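Local coordinates for GENE 22 product (PDB 2XC8), which is of unknown function but has a fold similar to a domain of the receptor-binding protein of lactococcal phage p2, at residues L13-K18 and I24-G29; F39-V44 and L60-N65. All blocks are in the same frame, centred on the assembly; numbering follows the deposited sequence.

Contact 1 of 2, residues L13-K18 and I24-G29; sequences LTSEIK and IEVSAG
Lys18 and Glu25 face each other as the hydrogen-bonded pair of a beta hairpin built from strands 17-19 and 23-33, and the ladder they begin shows how side-chain hydroxyls can extend strand pairing past the regular strands. Lys18 N gives a nearly straight bond to Glu25 O (2.9 Å, 169°), and Glu25 N answers to Lys18 O at 3.0 Å. Ser27 N then reaches Glu16 O at 2.9 Å.

Beyond that point hydroxyls take over. Ser27 OG, held between its own N and carbonyl carbon (chi1 75°), swings across to accept the N-H of Glu16 at 2.8 Å, a bond bent to 141°. Ser15 OG reciprocates, donating to Ser27 O at 3.1 Å from a position tilted out of the carbonyl plane, and passes close over the CA of Gly29, where the backbones come nearest.

Apolar contact occupies one face: Ile17 and Val26, the non-hydrogen-bonded pair, stand side by side with CG2 of Ile17 3.8 Å from CG2 of Val26, while Pro98 and Val99 of strand 93-103 meet Ile17 from the protein interior.

Charge gathers on the other face. The bent Lys18 chain brings NZ 3.8 Å from Glu16 OE1, a long salt bridge, with Glu25 OE1 farther off. At the end away from the hairpin turn, the serine hydroxyls thus take up Glu16 N and Ser27 O, and Lys18 probably moderates the repulsion between the two glutamates.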
loop_
_atom_site.group_PDB
_atom_site.type_symbol
_atom_site.label_atom_id
_atom_site.label_comp_id
_atom_site.label_asym_id
_atom_site.label_seq_id
_atom_site.Cartn_x
_atom_site.Cartn_y
_atom_site.Cartn_z
ATOM N N LEU B 13 7.953 2.353 -10.403
ATOM C CA LEU B 13 7.115 3.539 -10.288
ATOM C C LEU B 13 7.047 4.017 -8.838
ATOM O O LEU B 13 6.725 3.241 -7.935
ATOM C CB LEU B 13 5.712 3.230 -10.826
ATOM C CG LEU B 13 4.655 4.335 -10.906
ATOM C CD1 LEU B 13 5.029 5.400 -11.927
ATOM C CD2 LEU B 13 3.293 3.740 -11.232
ATOM N N THR B 14 7.354 5.296 -8.627
ATOM C CA THR B 14 7.373 5.885 -7.285
ATOM C C THR B 14 6.006 6.437 -6.869
ATOM O O THR B 14 5.840 6.924 -5.746
ATOM C CB THR B 14 8.445 6.993 -7.153
ATOM O OG1 THR B 14 8.192 8.028 -8.112
ATOM C CG2 THR B 14 9.845 6.425 -7.374
ATOM N N SER B 15 5.039 6.355 -7.782
ATOM C CA SER B 15 3.661 6.748 -7.507
ATOM C C SER B 15 3.058 5.910 -6.387
ATOM O O SER B 15 3.168 4.681 -6.379
ATOM C CB SER B 15 2.796 6.608 -8.761
ATOM O OG SER B 15 3.195 7.518 -9.771
ATOM N N GLU B 16 2.488 6.559 -5.427
ATOM C CA GLU B 16 1.742 5.925 -4.393
ATOM C C GLU B 16 0.423 5.422 -4.954
ATOM O O GLU B 16 -0.297 6.162 -5.526
ATOM C CB GLU B 16 1.463 6.976 -3.360
ATOM C CG GLU B 16 1.189 6.518 -2.028
ATOM C CD GLU B 16 1.066 7.679 -1.072
ATOM O OE1 GLU B 16 -0.051 8.075 -0.824
ATOM O OE2 GLU B 16 2.067 8.196 -0.561
ATOM N N ILE B 17 0.152 4.147 -4.794
ATOM C CA ILE B 17 -1.105 3.542 -5.245
ATOM C C ILE B 17 -1.857 2.951 -4.054
ATOM O O ILE B 17 -1.329 2.088 -3.346
ATOM C CB ILE B 17 -0.886 2.449 -6.329
ATOM C CG1 ILE B 17 0.023 2.965 -7.451
ATOM C CG2 ILE B 17 -2.230 1.979 -6.893
ATOM C CD1 ILE B 17 0.651 1.874 -8.307
ATOM N N LYS B 18 -3.068 3.415 -3.856
ATOM C CA LYS B 18 -3.902 2.952 -2.756
ATOM C C LYS B 18 -5.401 2.762 -2.994
ATOM O O LYS B 18 -6.012 3.437 -3.778
ATOM C CB LYS B 18 -3.679 3.809 -1.502
ATOM C CG LYS B 18 -4.272 5.147 -1.559
ATOM C CD LYS B 18 -4.182 5.788 -0.263
ATOM C CE LYS B 18 -3.162 6.847 -0.271
ATOM N NZ LYS B 18 -3.726 8.119 0.203
ATOM N N ILE B 24 -9.738 3.541 -6.536
ATOM C CA ILE B 24 -8.276 3.500 -6.562
ATOM C C ILE B 24 -7.705 4.897 -6.796
ATOM O O ILE B 24 -8.185 5.639 -7.655
ATOM C CB ILE B 24 -7.752 2.514 -7.655
ATOM C CG1 ILE B 24 -8.196 1.068 -7.364
ATOM C CG2 ILE B 24 -6.227 2.608 -7.825
ATOM C CD1 ILE B 24 -7.626 0.445 -6.081
ATOM N N GLU B 25 -6.685 5.244 -6.015
ATOM C CA GLU B 25 -5.959 6.500 -6.165
ATOM C C GLU B 25 -4.490 6.248 -6.465
ATOM O O GLU B 25 -3.799 5.568 -5.703
ATOM C CB GLU B 25 -6.074 7.343 -4.896
ATOM C CG GLU B 25 -7.052 8.499 -4.998
ATOM C CD GLU B 25 -7.225 9.224 -3.675
ATOM O OE1 GLU B 25 -6.215 9.475 -2.977
ATOM O OE2 GLU B 25 -8.382 9.552 -3.334
ATOM N N VAL B 26 -4.023 6.792 -7.582
ATOM C CA VAL B 26 -2.606 6.767 -7.919
ATOM C C VAL B 26 -2.102 8.205 -7.884
ATOM O O VAL B 26 -2.627 9.071 -8.589
ATOM C CB VAL B 26 -2.345 6.132 -9.309
ATOM C CG1 VAL B 26 -0.853 6.068 -9.601
ATOM C CG2 VAL B 26 -2.959 4.738 -9.393
ATOM N N SER B 27 -1.098 8.455 -7.049
ATOM C CA SER B 27 -0.515 9.786 -6.928
ATOM C C SER B 27 0.389 10.089 -8.120
ATOM O O SER B 27 0.760 9.186 -8.874
ATOM C CB SER B 27 0.272 9.913 -5.619
ATOM O OG SER B 27 1.506 9.218 -5.690
ATOM N N ALA B 28 0.725 11.365 -8.291
ATOM C CA ALA B 28 1.718 11.773 -9.274
ATOM C C ALA B 28 3.074 11.231 -8.841
ATOM O O ALA B 28 3.420 11.284 -7.656
ATOM C CB ALA B 28 1.759 13.287 -9.395
ATOM N N GLY B 29 3.831 10.699 -9.793
ATOM C CA GLY B 29 5.123 10.105 -9.479
ATOM C C GLY B 29 6.080 10.047 -10.647
ATOM O O GLY B 29 5.976 10.831 -11.594
#

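Contact 2 of 2, residues F39-V44 and L60-N65; sequences FPVEEV and LYLHMN
Phe39, Val41 and Val44 face Met64, Leu62 and Leu60 across two strands that run roughly antiparallel (153° between their directions) but stand well apart, with 9.1 Å from the CA of Val41 to the CA of Leu62. This is face-to-face packing of a beta sandwich: strand 37-47 belongs to the four-stranded antiparallel sheet and strand 56-64 to the mixed five-stranded one, and only side chains bridge the gap.

Three steps make up the interface. At one end Val44 CG1 and Leu60 CD2 approach loosely, at 4.5 Å, with Trp73 of strand 71-79 touching both residues. In the middle Val41 CG1 lies 4.0 Å from Leu62 CD1, the two side chains meeting at a slant; Leu62 has CG anti to its N (chi1 -171°), which carries its branch out from its own sheet toward the valine. Leu31 packs on both residues, filling in beside them.

The third step is a Met-aromatic contact. Met64, present as selenomethionine, crosses the Phe39 side chain at about a right angle. Its chain is extended through the first two torsions and bends at the last (chi3 -63°), bringing the terminal methyl in over the ring; the selenium also lies above this face, 4.5 Å from the centroid. Trp11 touches both partners. As a CH-pi donor, the methyl CE sits 3.6 Å above the ring plane, shifted toward the rim beside Phe39 CD2 and CE2.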
loop_
_atom_site.group_PDB
_atom_site.type_symbol
_atom_site.label_atom_id
_atom_site.label_comp_id
_atom_site.label_asym_id
_atom_site.label_seq_id
_atom_site.Cartn_x
_atom_site.Cartn_y
_atom_site.Cartn_z
ATOM N N PHE B 39 10.881 9.338 -16.054
ATOM C CA PHE B 39 9.794 9.969 -16.800
ATOM C C PHE B 39 8.681 10.395 -15.838
ATOM O O PHE B 39 8.368 9.656 -14.900
ATOM C CB PHE B 39 9.227 8.986 -17.836
ATOM C CG PHE B 39 10.275 8.322 -18.696
ATOM C CD1 PHE B 39 10.670 8.896 -19.900
ATOM C CD2 PHE B 39 10.855 7.114 -18.309
ATOM C CE1 PHE B 39 11.633 8.286 -20.701
ATOM C CE2 PHE B 39 11.823 6.497 -19.104
ATOM C CZ PHE B 39 12.209 7.085 -20.303
ATOM N N PRO B 40 8.077 11.583 -16.059
ATOM C CA PRO B 40 6.992 12.014 -15.173
ATOM C C PRO B 40 5.687 11.254 -15.421
ATOM O O PRO B 40 5.315 11.011 -16.572
ATOM C CB PRO B 40 6.827 13.500 -15.513
ATOM C CG PRO B 40 7.313 13.626 -16.910
ATOM C CD PRO B 40 8.392 12.596 -17.086
ATOM N N VAL B 41 5.013 10.879 -14.337
ATOM C CA VAL B 41 3.738 10.169 -14.414
ATOM C C VAL B 41 2.664 10.958 -13.669
ATOM O O VAL B 41 2.815 11.267 -12.484
ATOM C CB VAL B 41 3.847 8.724 -13.856
ATOM C CG1 VAL B 41 2.491 8.033 -13.862
ATOM C CG2 VAL B 41 4.851 7.911 -14.664
ATOM N N GLU B 42 1.598 11.276 -14.366
ATOM C CA GLU B 42 0.487 12.010 -13.792
ATOM C C GLU B 42 -0.393 11.205 -12.835
ATOM O O GLU B 42 -0.478 10.004 -12.893
ATOM C CB GLU B 42 -0.330 12.703 -14.884
ATOM C CG GLU B 42 -1.151 11.757 -15.752
ATOM C CD GLU B 42 -1.607 12.327 -17.093
ATOM O OE1 GLU B 42 -2.497 13.174 -17.080
ATOM O OE2 GLU B 42 -1.098 11.924 -18.147
ATOM N N GLU B 43 -0.990 11.878 -11.892
ATOM C CA GLU B 43 -1.944 11.266 -11.029
ATOM C C GLU B 43 -3.120 10.660 -11.820
ATOM O O GLU B 43 -3.398 11.043 -12.900
ATOM C CB GLU B 43 -2.341 12.258 -9.925
ATOM C CG GLU B 43 -3.583 13.045 -10.160
ATOM C CD GLU B 43 -3.894 14.137 -9.124
ATOM O OE1 GLU B 43 -3.028 14.636 -8.419
ATOM O OE2 GLU B 43 -5.059 14.517 -9.019
ATOM N N VAL B 44 -3.771 9.669 -11.266
ATOM C CA VAL B 44 -4.935 9.048 -11.853
ATOM C C VAL B 44 -5.753 8.400 -10.780
ATOM O O VAL B 44 -5.244 7.863 -9.861
ATOM C CB VAL B 44 -4.576 8.009 -12.958
ATOM C CG1 VAL B 44 -3.949 6.794 -12.401
ATOM C CG2 VAL B 44 -5.749 7.656 -13.750
ATOM N N LEU B 60 -5.802 -1.466 -15.025
ATOM C CA LEU B 60 -5.084 -0.213 -15.234
ATOM C C LEU B 60 -3.749 -0.457 -15.936
ATOM O O LEU B 60 -2.949 -1.285 -15.496
ATOM C CB LEU B 60 -4.875 0.508 -13.896
ATOM C CG LEU B 60 -4.249 1.907 -13.886
ATOM C CD1 LEU B 60 -5.164 2.945 -14.532
ATOM C CD2 LEU B 60 -3.908 2.317 -12.462
ATOM N N TYR B 61 -3.525 0.266 -17.030
ATOM C CA TYR B 61 -2.313 0.114 -17.833
ATOM C C TYR B 61 -1.448 1.369 -17.806
ATOM O O TYR B 61 -1.955 2.486 -17.928
ATOM C CB TYR B 61 -2.660 -0.225 -19.288
ATOM C CG TYR B 61 -3.628 -1.377 -19.468
ATOM C CD1 TYR B 61 -3.270 -2.679 -19.118
ATOM C CD2 TYR B 61 -4.895 -1.165 -20.009
ATOM C CE1 TYR B 61 -4.157 -3.739 -19.287
ATOM C CE2 TYR B 61 -5.788 -2.219 -20.184
ATOM C CZ TYR B 61 -5.412 -3.501 -19.822
ATOM O OH TYR B 61 -6.292 -4.545 -19.992
ATOM N N LEU B 62 -0.142 1.174 -17.643
ATOM C CA LEU B 62 0.828 2.251 -17.795
ATOM C C LEU B 62 1.663 1.974 -19.039
ATOM O O LEU B 62 2.423 1.006 -19.086
ATOM C CB LEU B 62 1.717 2.379 -16.552
ATOM C CG LEU B 62 2.646 3.596 -16.456
ATOM C CD1 LEU B 62 1.860 4.880 -16.214
ATOM C CD2 LEU B 62 3.687 3.398 -15.366
ATOM N N HIS B 63 1.499 2.824 -20.048
ATOM C CA HIS B 63 2.162 2.641 -21.336
ATOM C C HIS B 63 2.882 3.908 -21.785
ATOM O O HIS B 63 2.564 5.009 -21.331
ATOM C CB HIS B 63 1.153 2.195 -22.398
ATOM C CG HIS B 63 -0.099 3.013 -22.418
ATOM N ND1 HIS B 63 -0.206 4.191 -23.126
ATOM C CD2 HIS B 63 -1.291 2.833 -21.805
ATOM C CE1 HIS B 63 -1.414 4.697 -22.953
ATOM N NE2 HIS B 63 -2.091 3.893 -22.155
HETATM N N MSE B 64 3.849 3.739 -22.684
HETATM C CA MSE B 64 4.677 4.843 -23.153
HETATM C C MSE B 64 4.791 4.926 -24.672
HETATM O O MSE B 64 4.920 3.903 -25.349
HETATM C CB MSE B 64 6.089 4.722 -22.571
HETATM C CG MSE B 64 7.017 5.888 -22.898
HETATM SE SE MSE B 64 8.896 5.465 -22.605
HETATM C CE MSE B 64 8.829 5.135 -20.688
ATOM N N ASN B 65 4.734 6.147 -25.198
ATOM C CA ASN B 65 4.934 6.338 -26.627
ATOM C C ASN B 65 6.453 6.423 -26.710
ATOM O O ASN B 65 7.050 7.361 -26.184
ATOM C CB ASN B 65 4.278 7.636 -27.116
ATOM C CG ASN B 65 4.553 7.926 -28.588
ATOM O OD1 ASN B 65 5.703 7.978 -29.029
ATOM N ND2 ASN B 65 3.488 8.140 -29.351
#

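How the contacts relate
Contact 1 and contact 2 follow one another along the chain, the hairpin pairing closing before 39-44 meets 60-65, and their centres lie about 10 Å apart. They illustrate the two ways a beta sandwich is held together: contact 1 joins neighbouring strands within a sheet, contact 2 joins that sheet to the one opposite. Segments 24-29 and 39-44 are themselves adjacent, on the successive strands 23-33 and 37-47, with probable hydrogen bonds from Val26 N to Val44 O (2.8 Å) and from Val41 N to Gly29 O (2.9 Å). Continuous backbone pairing therefore leads from the hairpin to the strand whose side chains enter the core.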